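Long-range contacts in PHO85 cyclin PHO80 (Saccharomyces cerevisiae, PDB 2PMI), which serves as the cyclin partner of the cyclin-dependent kinase PHO85 and represses phosphate-starvation-responsive genes when phosphate is plentiful: residues Val21-Asp26 with Val241-Pro246; Cys30-Leu35 with Leu90-Leu95; Ser40-Ser45 with Val225-Ser230; Leu95-Tyr100 with Asn215-Tyr220; Lys132-Ser137 with Arg169-Asp174. One frame throughout, in Å; residues are numbered along the deposited sequence.

Contact 1 (Val21-Asp26 with Val241-Pro246); sequences VILPAD and VDYVLP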
# COMPACT_ATOMS: atom_id res chain seq x y z
N VAL B 21 19.01 12.68 26.33
CA VAL B 21 17.61 12.48 25.97
C VAL B 21 17.20 11.00 26.03
O VAL B 21 18.00 10.13 25.75
CB VAL B 21 17.35 13.00 24.54
CG1 VAL B 21 18.55 12.71 23.67
CG2 VAL B 21 16.10 12.34 23.95
N ILE B 22 15.95 10.75 26.42
CA ILE B 22 15.42 9.40 26.51
C ILE B 22 14.36 9.28 25.44
O ILE B 22 13.36 9.98 25.48
CB ILE B 22 14.75 9.15 27.86
CG1 ILE B 22 15.80 9.20 28.98
CG2 ILE B 22 14.01 7.80 27.83
CD1 ILE B 22 15.20 9.38 30.37
N LEU B 23 14.57 8.37 24.49
CA LEU B 23 13.64 8.18 23.37
C LEU B 23 12.46 7.27 23.67
O LEU B 23 12.51 6.47 24.60
CB LEU B 23 14.41 7.62 22.17
CG LEU B 23 15.62 8.42 21.67
CD1 LEU B 23 16.61 7.45 21.03
CD2 LEU B 23 15.18 9.50 20.69
N PRO B 24 11.38 7.39 22.88
CA PRO B 24 10.11 6.65 22.93
C PRO B 24 10.31 5.27 22.33
O PRO B 24 11.15 5.08 21.46
CB PRO B 24 9.19 7.47 22.04
CG PRO B 24 9.83 8.80 21.95
CD PRO B 24 11.27 8.49 21.90
N ALA B 25 9.52 4.29 22.77
CA ALA B 25 9.65 2.95 22.21
C ALA B 25 9.17 2.95 20.76
O ALA B 25 9.49 2.05 19.98
CB ALA B 25 8.84 1.95 23.03
N ASP B 26 8.41 3.99 20.40
CA ASP B 26 7.86 4.15 19.05
C ASP B 26 8.57 5.25 18.26
O ASP B 26 8.40 6.43 18.56
CB ASP B 26 6.37 4.47 19.17
CG ASP B 26 5.69 4.59 17.83
OD1 ASP B 26 4.45 4.78 17.82
OD2 ASP B 26 6.37 4.51 16.79
N VAL B 241 24.82 14.64 21.65
CA VAL B 241 23.74 14.07 22.47
C VAL B 241 23.90 12.56 22.76
O VAL B 241 24.46 11.82 21.96
CB VAL B 241 22.35 14.23 21.78
CG1 VAL B 241 21.29 14.42 22.83
CG2 VAL B 241 22.37 15.39 20.80
N ASP B 242 23.39 12.12 23.91
CA ASP B 242 23.46 10.72 24.32
C ASP B 242 22.04 10.15 24.34
O ASP B 242 21.31 10.37 25.31
CB ASP B 242 24.04 10.58 25.73
CG ASP B 242 25.56 10.61 25.75
OD1 ASP B 242 26.17 10.19 24.74
OD2 ASP B 242 26.14 11.02 26.78
N TYR B 243 21.66 9.40 23.31
CA TYR B 243 20.31 8.85 23.28
C TYR B 243 20.17 7.52 24.00
O TYR B 243 20.77 6.53 23.60
CB TYR B 243 19.82 8.67 21.84
CG TYR B 243 19.73 9.95 21.06
CD1 TYR B 243 20.85 10.48 20.43
CD2 TYR B 243 18.51 10.63 20.95
CE1 TYR B 243 20.77 11.66 19.70
CE2 TYR B 243 18.42 11.81 20.21
CZ TYR B 243 19.55 12.32 19.59
OH TYR B 243 19.47 13.48 18.86
N VAL B 244 19.36 7.52 25.04
CA VAL B 244 19.10 6.34 25.86
C VAL B 244 17.69 5.83 25.59
O VAL B 244 16.71 6.52 25.86
CB VAL B 244 19.20 6.68 27.36
CG1 VAL B 244 18.88 5.45 28.20
CG2 VAL B 244 20.59 7.22 27.68
N LEU B 245 17.59 4.61 25.07
CA LEU B 245 16.28 4.05 24.79
C LEU B 245 15.85 3.18 25.97
O LEU B 245 16.51 2.21 26.30
CB LEU B 245 16.31 3.23 23.50
CG LEU B 245 15.06 2.51 22.98
CD1 LEU B 245 13.88 3.46 22.87
CD2 LEU B 245 15.36 1.93 21.61
N PRO B 246 14.73 3.54 26.63
CA PRO B 246 14.16 2.83 27.78
C PRO B 246 14.46 1.34 27.76
O PRO B 246 14.17 0.65 26.78
CB PRO B 246 12.68 3.13 27.64
CG PRO B 246 12.71 4.55 27.20
CD PRO B 246 13.80 4.58 26.15
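The ring of Tyr-243 carries Val-21 over one face. Val-21 CG1 sits 3.9 Å from the ring centroid and 30° off the ring normal, a CH-pi contact. Val-241 CG1 lies above the same face, offset toward the rim. Leu-23 comes in obliquely, with CD2 3.5 Å from Tyr-243 CD2. Its other methyl, CD1, touches Tyr-243 CB, also at 3.5 Å. The torsion of Val-21 puts CG1 between its backbone N and carbonyl carbon (chi1 37°), over the tyrosine.

The backbones run roughly parallel and meet in a single beta bridge, Ile-22 with Val-244. Val-244 N donates to Val-21 O at 3.0 Å in a nearly straight bond. Leu-23 N donates to Val-244 O at 3.1 Å, from above the carbonyl plane. Both bonds use Val-244, the pattern of a parallel bridge. Ile-22 CG2 packs on Pro-246 CG at 3.6 Å on the exposed side.

The bridge ties the loop before the first helix to the tail after the last. Tyr-243 lies on Val-37, Leu-38 and Arg-41 of helix 32-51, and its OH bonds Asp-34 OD1. Leu-23 and Leu-245 rest on Tyr-221 and Val-225 of helix 216-227.

Contact 2 (Cys30-Leu35 with Leu90-Leu95); sequences CSRTDL and LEHCVL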
# COMPACT_ATOMS: atom_id res chain seq x y z
N CYS B 30 8.96 10.00 17.99
CA CYS B 30 10.32 10.45 18.22
C CYS B 30 10.68 11.59 17.25
O CYS B 30 10.18 11.62 16.12
CB CYS B 30 11.27 9.26 18.06
SG CYS B 30 12.98 9.68 17.84
N SER B 31 11.53 12.51 17.68
CA SER B 31 11.93 13.66 16.87
C SER B 31 12.60 13.34 15.53
O SER B 31 13.66 12.72 15.50
CB SER B 31 12.87 14.54 17.68
OG SER B 31 13.66 15.35 16.83
N ARG B 32 11.99 13.77 14.42
CA ARG B 32 12.58 13.50 13.11
C ARG B 32 14.05 13.94 13.05
O ARG B 32 14.87 13.37 12.32
CB ARG B 32 11.82 14.21 12.00
CG ARG B 32 10.50 13.57 11.62
CD ARG B 32 9.89 14.27 10.39
NE ARG B 32 10.64 15.47 10.01
CZ ARG B 32 10.40 16.20 8.93
NH1 ARG B 32 9.42 15.85 8.11
NH2 ARG B 32 11.15 17.27 8.66
N THR B 33 14.38 14.96 13.83
CA THR B 33 15.74 15.44 13.86
C THR B 33 16.57 14.40 14.60
O THR B 33 17.61 13.98 14.10
CB THR B 33 15.83 16.85 14.55
OG1 THR B 33 15.40 17.84 13.61
CG2 THR B 33 17.26 17.17 14.98
N ASP B 34 16.09 13.95 15.76
CA ASP B 34 16.84 12.94 16.51
C ASP B 34 17.10 11.68 15.69
O ASP B 34 18.11 11.02 15.87
CB ASP B 34 16.11 12.56 17.81
CG ASP B 34 16.21 13.63 18.87
OD1 ASP B 34 17.17 14.42 18.85
OD2 ASP B 34 15.32 13.66 19.74
N LEU B 35 16.18 11.34 14.78
CA LEU B 35 16.40 10.17 13.94
C LEU B 35 17.58 10.46 13.02
O LEU B 35 18.62 9.81 13.11
CB LEU B 35 15.17 9.86 13.10
CG LEU B 35 14.11 9.01 13.81
CD1 LEU B 35 12.97 8.68 12.84
CD2 LEU B 35 14.78 7.73 14.36
N LEU B 90 10.18 14.45 4.55
CA LEU B 90 10.24 13.01 4.56
C LEU B 90 9.68 12.57 5.91
O LEU B 90 10.04 13.15 6.94
CB LEU B 90 11.69 12.54 4.40
CG LEU B 90 12.59 12.99 3.23
CD1 LEU B 90 14.03 12.52 3.49
CD2 LEU B 90 12.07 12.44 1.91
N GLU B 91 8.82 11.55 5.89
CA GLU B 91 8.21 10.98 7.09
C GLU B 91 9.18 10.04 7.83
O GLU B 91 10.12 9.53 7.23
CB GLU B 91 6.97 10.17 6.72
CG GLU B 91 5.90 10.92 5.94
CD GLU B 91 4.60 10.13 5.79
OE1 GLU B 91 4.07 9.67 6.82
OE2 GLU B 91 4.11 9.96 4.65
N HIS B 92 8.91 9.81 9.11
CA HIS B 92 9.71 8.93 9.98
C HIS B 92 10.02 7.57 9.36
O HIS B 92 11.18 7.26 9.09
CB HIS B 92 8.97 8.69 11.29
CG HIS B 92 8.65 9.94 12.03
ND1 HIS B 92 9.35 10.34 13.16
CD2 HIS B 92 7.74 10.92 11.79
CE1 HIS B 92 8.88 11.50 13.57
NE2 HIS B 92 7.91 11.87 12.76
N CYS B 93 9.00 6.75 9.15
CA CYS B 93 9.17 5.45 8.54
C CYS B 93 10.08 5.57 7.31
O CYS B 93 10.96 4.73 7.09
CB CYS B 93 7.83 4.87 8.10
SG CYS B 93 6.63 4.61 9.43
N VAL B 94 9.87 6.59 6.48
CA VAL B 94 10.72 6.73 5.31
C VAL B 94 12.18 6.90 5.72
O VAL B 94 13.07 6.48 5.00
CB VAL B 94 10.27 7.93 4.44
CG1 VAL B 94 11.31 8.22 3.34
CG2 VAL B 94 8.96 7.61 3.79
N LEU B 95 12.43 7.50 6.87
CA LEU B 95 13.79 7.70 7.35
C LEU B 95 14.41 6.34 7.68
O LEU B 95 15.49 6.00 7.20
CB LEU B 95 13.78 8.58 8.60
CG LEU B 95 13.05 9.93 8.48
CD1 LEU B 95 13.12 10.64 9.82
CD2 LEU B 95 13.68 10.79 7.37
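Arg-32 and His-92 have the most surface buried here, and the aliphatic part of the arginine lies on the imidazole. Arg-32 CG is 3.5 Å from the centroid of the His-92 ring and 24° off its normal, a CH-pi contact over one face. The two side chains cross at about a right angle, and the guanidinium plane is turned 63° from the ring. Beyond CG the arginine chain bends at chi3. Its NH1 comes 3.0 Å from Leu-90 O, but the angle is too poor for a hydrogen bond. His-92 ND1 has a weak hydrogen bond to Phe-27 O.

Leu-95 is the third large contributor. Its CD1 meets Leu-35 CD1 at 3.6 Å, and the two leucines pack obliquely. At the start of the first helix Ser-31 is the N-cap: its OG accepts from Asp-34 N at 3.0 Å and, weakly, from Thr-33 N.

Glu-91 OE1 bonds the backbone of the partner protein chain. The contact joins the beginnings of helices 32-51 and 92-108 in the cyclin fold. Helix 77-86 covers Arg-32, Leu-90 and Leu-95 through Thr-85. Helix 119-134 packs on Leu-90 and Val-94.

Contact 3 (Ser40-Ser45 with Val225-Ser230); sequences SRMLVS and VQLVGS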
# COMPACT_ATOMS: atom_id res chain seq x y z
N SER B 40 22.35 9.09 10.72
CA SER B 40 23.60 9.61 10.16
C SER B 40 24.82 9.03 10.86
O SER B 40 25.81 8.67 10.22
CB SER B 40 23.62 11.13 10.26
OG SER B 40 22.57 11.68 9.50
N ARG B 41 24.76 8.97 12.19
CA ARG B 41 25.86 8.43 12.98
C ARG B 41 26.14 7.01 12.49
O ARG B 41 27.25 6.69 12.08
CB ARG B 41 25.48 8.39 14.47
CG ARG B 41 25.45 9.75 15.15
CD ARG B 41 25.00 9.59 16.60
NE ARG B 41 25.28 10.77 17.42
CZ ARG B 41 25.00 10.87 18.71
NH1 ARG B 41 24.41 9.86 19.35
NH2 ARG B 41 25.31 11.98 19.38
N MET B 42 25.11 6.18 12.55
CA MET B 42 25.24 4.81 12.10
C MET B 42 25.83 4.76 10.70
O MET B 42 26.70 3.94 10.40
CB MET B 42 23.86 4.15 12.08
CG MET B 42 23.88 2.73 11.60
SD MET B 42 24.90 1.74 12.70
CE MET B 42 23.73 1.52 14.03
N LEU B 43 25.36 5.67 9.85
CA LEU B 43 25.78 5.75 8.47
C LEU B 43 27.27 6.05 8.23
O LEU B 43 27.86 5.52 7.29
CB LEU B 43 24.93 6.79 7.74
CG LEU B 43 24.52 6.38 6.33
CD1 LEU B 43 23.62 5.17 6.42
CD2 LEU B 43 23.83 7.53 5.62
N VAL B 44 27.88 6.90 9.05
CA VAL B 44 29.31 7.19 8.87
C VAL B 44 30.12 6.13 9.56
O VAL B 44 31.30 5.97 9.31
CB VAL B 44 29.73 8.56 9.43
CG1 VAL B 44 29.15 9.65 8.59
CG2 VAL B 44 29.28 8.70 10.85
N SER B 45 29.46 5.39 10.45
CA SER B 45 30.11 4.32 11.18
C SER B 45 30.34 3.17 10.21
O SER B 45 31.42 2.59 10.16
CB SER B 45 29.23 3.88 12.35
OG SER B 45 29.80 2.79 13.05
N VAL B 225 20.03 2.82 18.31
CA VAL B 225 20.19 3.44 19.61
C VAL B 225 21.17 2.61 20.43
O VAL B 225 21.95 3.14 21.21
CB VAL B 225 18.85 3.52 20.35
CG1 VAL B 225 19.06 4.16 21.72
CG2 VAL B 225 17.87 4.32 19.52
N GLN B 226 21.12 1.29 20.25
CA GLN B 226 22.02 0.42 20.99
C GLN B 226 23.43 0.58 20.43
O GLN B 226 24.40 0.54 21.18
CB GLN B 226 21.58 -1.03 20.86
CG GLN B 226 22.45 -1.99 21.65
CD GLN B 226 22.14 -3.45 21.37
OE1 GLN B 226 22.37 -3.94 20.25
NE2 GLN B 226 21.61 -4.14 22.37
N LEU B 227 23.53 0.79 19.12
CA LEU B 227 24.83 0.93 18.50
C LEU B 227 25.47 2.29 18.64
O LEU B 227 26.39 2.47 19.43
CB LEU B 227 24.76 0.56 17.01
CG LEU B 227 25.03 -0.90 16.62
CD1 LEU B 227 25.11 -1.03 15.10
CD2 LEU B 227 26.32 -1.36 17.25
N VAL B 228 24.99 3.24 17.85
CA VAL B 228 25.50 4.60 17.84
C VAL B 228 24.71 5.51 18.76
O VAL B 228 24.72 6.74 18.60
CB VAL B 228 25.47 5.17 16.40
CG1 VAL B 228 26.37 4.34 15.50
CG2 VAL B 228 24.03 5.16 15.86
N GLY B 229 24.02 4.90 19.72
CA GLY B 229 23.22 5.67 20.66
C GLY B 229 24.03 6.68 21.45
O GLY B 229 23.62 7.83 21.61
N SER B 230 25.18 6.25 21.96
CA SER B 230 26.04 7.14 22.72
C SER B 230 26.77 8.05 21.76
O SER B 230 26.77 7.84 20.55
CB SER B 230 27.06 6.35 23.53
OG SER B 230 26.40 5.44 24.38
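Arg-41 turns its guanidinium onto a cluster of backbone carbonyls that follows helix 216-227. NH1 donates to Val-228 O at 3.2 Å, with an N-H...O angle of 144°. The donor lies in the carbonyl plane, although Val-228 O is tilted from the guanidinium plane. Gly-229 O stands at the guanidinium edge, 3.1 Å from Arg-41 NH1. The chain of Arg-41 is extended from CG to NE, which gives the span needed to cross from one segment to the other. NH2 serves a second set of carbonyls, Val-241 O and Arg-239 O. The positive charge would be expected to suit these oxygens.

Val-228 has the most surface buried. Its CG1 sits 3.6 Å from Met-42 CA, and its CG2 3.9 Å from Met-42 CB. The Met-42 and Val-228 side chains cross at about a right angle. Arg-41 CB meets Val-228 CB at 3.8 Å, so the valine wedges against two successive residues of the helix. The bent chain of Met-42 turns its end toward Leu-227, where the modelled spacing is doubtful.

Through its bond to the carbonyl of Val-228, just after helix 216-227, Arg-41 joins helix 32-51 of the cyclin box to that helix end and to the following loop.

Contact 4 (Leu95-Tyr100 with Asn215-Tyr220); sequences LMTSLY and NVLDKY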
# COMPACT_ATOMS: atom_id res chain seq x y z
N LEU B 95 12.43 7.50 6.87
CA LEU B 95 13.79 7.70 7.35
C LEU B 95 14.41 6.34 7.68
O LEU B 95 15.49 6.00 7.20
CB LEU B 95 13.78 8.58 8.60
CG LEU B 95 13.05 9.93 8.48
CD1 LEU B 95 13.12 10.64 9.82
CD2 LEU B 95 13.68 10.79 7.37
N MET B 96 13.71 5.58 8.52
CA MET B 96 14.19 4.27 8.90
C MET B 96 14.41 3.40 7.66
O MET B 96 15.49 2.87 7.42
CB MET B 96 13.16 3.60 9.82
CG MET B 96 13.06 4.23 11.19
SD MET B 96 14.68 4.36 11.91
CE MET B 96 15.13 2.64 12.05
N THR B 97 13.35 3.27 6.86
CA THR B 97 13.41 2.49 5.65
C THR B 97 14.67 2.78 4.85
O THR B 97 15.32 1.86 4.36
CB THR B 97 12.19 2.79 4.76
OG1 THR B 97 11.01 2.27 5.38
CG2 THR B 97 12.37 2.17 3.38
N SER B 98 15.02 4.05 4.72
CA SER B 98 16.22 4.40 3.98
C SER B 98 17.42 3.62 4.50
O SER B 98 18.15 2.98 3.73
CB SER B 98 16.48 5.90 4.08
OG SER B 98 15.70 6.60 3.11
N LEU B 99 17.61 3.66 5.82
CA LEU B 99 18.72 2.95 6.45
C LEU B 99 18.61 1.47 6.12
O LEU B 99 19.56 0.85 5.62
CB LEU B 99 18.68 3.16 7.95
CG LEU B 99 19.87 2.58 8.72
CD1 LEU B 99 21.12 3.38 8.42
CD2 LEU B 99 19.56 2.61 10.20
N TYR B 100 17.46 0.88 6.41
CA TYR B 100 17.23 -0.53 6.13
C TYR B 100 17.53 -0.85 4.67
O TYR B 100 18.01 -1.94 4.35
CB TYR B 100 15.79 -0.88 6.44
CG TYR B 100 15.28 -2.10 5.72
CD1 TYR B 100 15.61 -3.38 6.17
CD2 TYR B 100 14.45 -1.98 4.61
CE1 TYR B 100 15.12 -4.50 5.55
CE2 TYR B 100 13.95 -3.10 3.97
CZ TYR B 100 14.28 -4.37 4.45
OH TYR B 100 13.77 -5.50 3.85
N ASN B 215 8.20 -5.89 11.45
CA ASN B 215 8.98 -5.65 12.65
C ASN B 215 10.38 -5.17 12.25
O ASN B 215 11.24 -4.91 13.10
CB ASN B 215 9.04 -6.94 13.47
CG ASN B 215 7.65 -7.54 13.68
OD1 ASN B 215 6.90 -7.12 14.56
ND2 ASN B 215 7.29 -8.53 12.86
N VAL B 216 10.59 -5.01 10.95
CA VAL B 216 11.88 -4.55 10.48
C VAL B 216 12.24 -3.16 11.02
O VAL B 216 13.18 -3.03 11.80
CB VAL B 216 11.94 -4.53 8.94
CG1 VAL B 216 13.36 -4.29 8.50
CG2 VAL B 216 11.43 -5.83 8.37
N LEU B 217 11.48 -2.13 10.62
CA LEU B 217 11.75 -0.74 11.02
C LEU B 217 11.99 -0.50 12.50
O LEU B 217 12.84 0.32 12.86
CB LEU B 217 10.66 0.19 10.50
CG LEU B 217 10.50 0.33 8.98
CD1 LEU B 217 9.49 1.42 8.66
CD2 LEU B 217 11.82 0.68 8.32
N ASP B 218 11.25 -1.21 13.36
CA ASP B 218 11.45 -1.09 14.80
C ASP B 218 12.82 -1.72 15.11
O ASP B 218 13.69 -1.10 15.72
CB ASP B 218 10.39 -1.87 15.58
CG ASP B 218 8.98 -1.63 15.07
OD1 ASP B 218 8.79 -1.63 13.82
OD2 ASP B 218 8.07 -1.46 15.92
N LYS B 219 12.98 -2.97 14.66
CA LYS B 219 14.21 -3.71 14.86
C LYS B 219 15.41 -2.81 14.62
O LYS B 219 16.34 -2.78 15.42
CB LYS B 219 14.29 -4.90 13.90
CG LYS B 219 15.45 -5.85 14.20
CD LYS B 219 15.65 -6.89 13.10
CE LYS B 219 16.34 -6.29 11.88
NZ LYS B 219 16.49 -7.26 10.75
N TYR B 220 15.39 -2.07 13.51
CA TYR B 220 16.50 -1.17 13.21
C TYR B 220 16.54 0.02 14.15
O TYR B 220 17.62 0.43 14.60
CB TYR B 220 16.39 -0.65 11.79
CG TYR B 220 16.83 -1.64 10.76
CD1 TYR B 220 17.88 -1.35 9.89
CD2 TYR B 220 16.20 -2.87 10.63
CE1 TYR B 220 18.27 -2.24 8.92
CE2 TYR B 220 16.59 -3.77 9.65
CZ TYR B 220 17.63 -3.45 8.80
OH TYR B 220 18.00 -4.34 7.83
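Tyr-100 and Tyr-220 are brought together by different first torsions. Tyr-100 holds CG anti to its backbone N (chi1 157°), while Tyr-220 holds CG anti to its carbonyl carbon. The result is an offset edge-to-face pair with centroids 5.3 Å apart and planes 82° apart. The edge of Tyr-100 points to the face of Tyr-220. Tyr-100 CB also lies over that face, 4.0 Å from the Tyr-220 centroid. Val-216 CG1 comes at the Tyr-100 ring obliquely, 3.4 Å from CD1.

Met-96 is bent at both chi2 and chi3. Its CE reaches Tyr-220 CB at 3.5 Å, and its CB meets Leu-217 CD2, also at 3.5 Å. The same leucine methyl lies 3.4 Å from Thr-97 OG1, which is hydrogen-bonded to Cys-93 O in its own helix. Tyr-100 OH bonds Asn-176 ND2. The touching residues are all buried.

The short helical segments cross almost perpendicularly, at 82°, with axes 9.4 Å apart. Here the start of helix 216-227 passes across helix 92-108 of the cyclin box. Around this crossing, helix 32-51 packs on Leu-95 and Leu-99, and helix 119-134 packs on Thr-97 and Ser-98. Phe-27 of the N-terminal loop touches Met-96 and Leu-217.

Contact 5 (Lys132-Ser137 with Arg169-Asp174); sequences KGLCDS and RIIPRD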
# COMPACT_ATOMS: atom_id res chain seq x y z
N LYS B 132 7.91 7.44 -2.26
CA LYS B 132 6.98 7.19 -3.35
C LYS B 132 6.31 5.83 -3.28
O LYS B 132 5.09 5.73 -3.45
CB LYS B 132 7.68 7.36 -4.70
CG LYS B 132 8.02 8.81 -5.01
CD LYS B 132 8.85 8.94 -6.29
CE LYS B 132 8.10 8.44 -7.51
NZ LYS B 132 8.95 8.49 -8.73
N GLY B 133 7.07 4.78 -3.02
CA GLY B 133 6.48 3.45 -2.99
C GLY B 133 5.71 3.09 -1.73
O GLY B 133 4.89 2.17 -1.74
N LEU B 134 5.94 3.84 -0.66
CA LEU B 134 5.28 3.53 0.60
C LEU B 134 4.38 4.60 1.21
O LEU B 134 3.66 4.31 2.16
CB LEU B 134 6.34 3.18 1.65
CG LEU B 134 7.45 2.17 1.34
CD1 LEU B 134 8.30 1.98 2.59
CD2 LEU B 134 6.86 0.85 0.91
N CYS B 135 4.39 5.82 0.68
CA CYS B 135 3.59 6.87 1.30
C CYS B 135 2.42 7.48 0.53
O CYS B 135 2.35 7.39 -0.70
CB CYS B 135 4.52 7.98 1.74
SG CYS B 135 5.61 7.50 3.08
N ASP B 136 1.49 8.10 1.27
CA ASP B 136 0.34 8.76 0.65
C ASP B 136 0.77 10.12 0.15
O ASP B 136 0.45 10.51 -0.97
CB ASP B 136 -0.80 8.88 1.65
CG ASP B 136 -1.44 7.54 1.95
OD1 ASP B 136 -1.59 6.72 1.02
OD2 ASP B 136 -1.81 7.29 3.12
N SER B 137 1.52 10.85 0.97
CA SER B 137 2.04 12.16 0.57
C SER B 137 3.43 11.95 -0.06
O SER B 137 4.34 11.42 0.58
CB SER B 137 2.14 13.08 1.81
OG SER B 137 2.82 14.31 1.54
N ARG B 169 11.23 -4.68 -4.42
CA ARG B 169 10.97 -5.31 -3.12
C ARG B 169 11.39 -4.36 -2.03
O ARG B 169 12.28 -4.64 -1.23
CB ARG B 169 11.73 -6.63 -3.03
CG ARG B 169 11.30 -7.61 -4.11
CD ARG B 169 11.30 -9.03 -3.60
NE ARG B 169 10.50 -9.21 -2.38
CZ ARG B 169 9.52 -10.10 -2.27
NH1 ARG B 169 9.20 -10.88 -3.30
NH2 ARG B 169 8.87 -10.23 -1.13
N ILE B 170 10.69 -3.23 -2.02
CA ILE B 170 10.92 -2.12 -1.12
C ILE B 170 10.16 -2.12 0.21
O ILE B 170 10.46 -1.29 1.06
CB ILE B 170 10.55 -0.84 -1.82
CG1 ILE B 170 9.06 -0.91 -2.21
CG2 ILE B 170 11.41 -0.66 -3.05
CD1 ILE B 170 8.54 0.24 -3.01
N ILE B 171 9.18 -3.01 0.38
CA ILE B 171 8.40 -3.04 1.63
C ILE B 171 9.17 -3.75 2.75
O ILE B 171 9.31 -4.97 2.74
CB ILE B 171 7.01 -3.73 1.44
CG1 ILE B 171 6.26 -3.12 0.26
CG2 ILE B 171 6.16 -3.57 2.69
CD1 ILE B 171 5.02 -3.95 -0.17
N PRO B 172 9.66 -2.99 3.74
CA PRO B 172 10.42 -3.55 4.85
C PRO B 172 9.63 -4.52 5.70
O PRO B 172 9.00 -4.15 6.68
CB PRO B 172 10.84 -2.31 5.63
CG PRO B 172 9.66 -1.41 5.46
CD PRO B 172 9.32 -1.58 3.99
N ARG B 173 9.67 -5.78 5.31
CA ARG B 173 8.98 -6.81 6.05
C ARG B 173 10.02 -7.91 6.36
O ARG B 173 10.95 -8.16 5.58
CB ARG B 173 7.81 -7.33 5.20
CG ARG B 173 6.52 -7.62 5.96
CD ARG B 173 5.43 -7.93 4.96
NE ARG B 173 4.34 -8.71 5.53
CZ ARG B 173 3.33 -9.19 4.80
NH1 ARG B 173 3.31 -8.96 3.50
NH2 ARG B 173 2.37 -9.91 5.38
N ASP B 174 9.86 -8.55 7.52
CA ASP B 174 10.78 -9.59 7.99
C ASP B 174 11.52 -10.43 6.97
O ASP B 174 12.74 -10.46 6.98
CB ASP B 174 10.08 -10.52 8.99
CG ASP B 174 9.76 -9.82 10.31
OD1 ASP B 174 10.38 -8.76 10.58
OD2 ASP B 174 8.91 -10.31 11.09
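Pro-172, the centre of an inverse gamma turn, meets Leu-134 at the C-terminal end of helix 119-134. The turn lies in the loop between helices 152-164 and 176-183. Leu-134 and Pro-172 reach toward each other tip to tip, with Leu-134 CD1 4.0 Å from Pro-172 CD. The other methyl of the leucine, CD2, serves the two residues before the proline. It is 4.1 Å from Ile-171 CG1, where the side chains cross obliquely, and 4.2 Å from Ile-170 CG1. Leu-134 thus forks over three successive residues of the loop.

Ile-170 also meets the helix backbone. Its CG1 lies between the backbone N and the carbonyl carbon (chi1 60°), and its CD1 sits 3.8 Å from Gly-133 CA. The glycine has no side chain in this place, which lets the methyl approach the backbone. The interface is small, apolar and buried.

Polar links surround it. Ile-170 O accepts from Tyr-101 OH, while Asp-136 and Arg-173 form salt bridges with the partner protein chain. The two segments form part of the interface with that chain. Within the cyclin, Pro-172 packs on Thr-97 and Tyr-100 of helix 92-108 and on Val-216 and Leu-217 of helix 216-227.

Overall arrangement
Contact 1 encloses the other four along the chain. Contacts 2 and 3 cross and share helix 32-51. Contact 2 closes before contacts 4 and 5 open, and shares helix 92-108 and Leu-95 with contact 4. Contact 5 is nested in contact 4, and contact 4 in contact 3, with which it shares helix 216-227. Contact 4 is the most central, about 11 Å from contacts 2 and 5 between centres. Contacts 3 and 5 lie on opposite sides of the chain's centre, with centres about 23 Å apart. Together the five contacts fasten the N-terminal loop, the segment after helix 216-227 and that helix to the cyclin-box helices. Contacts 2 and 5 also border the partner protein chain.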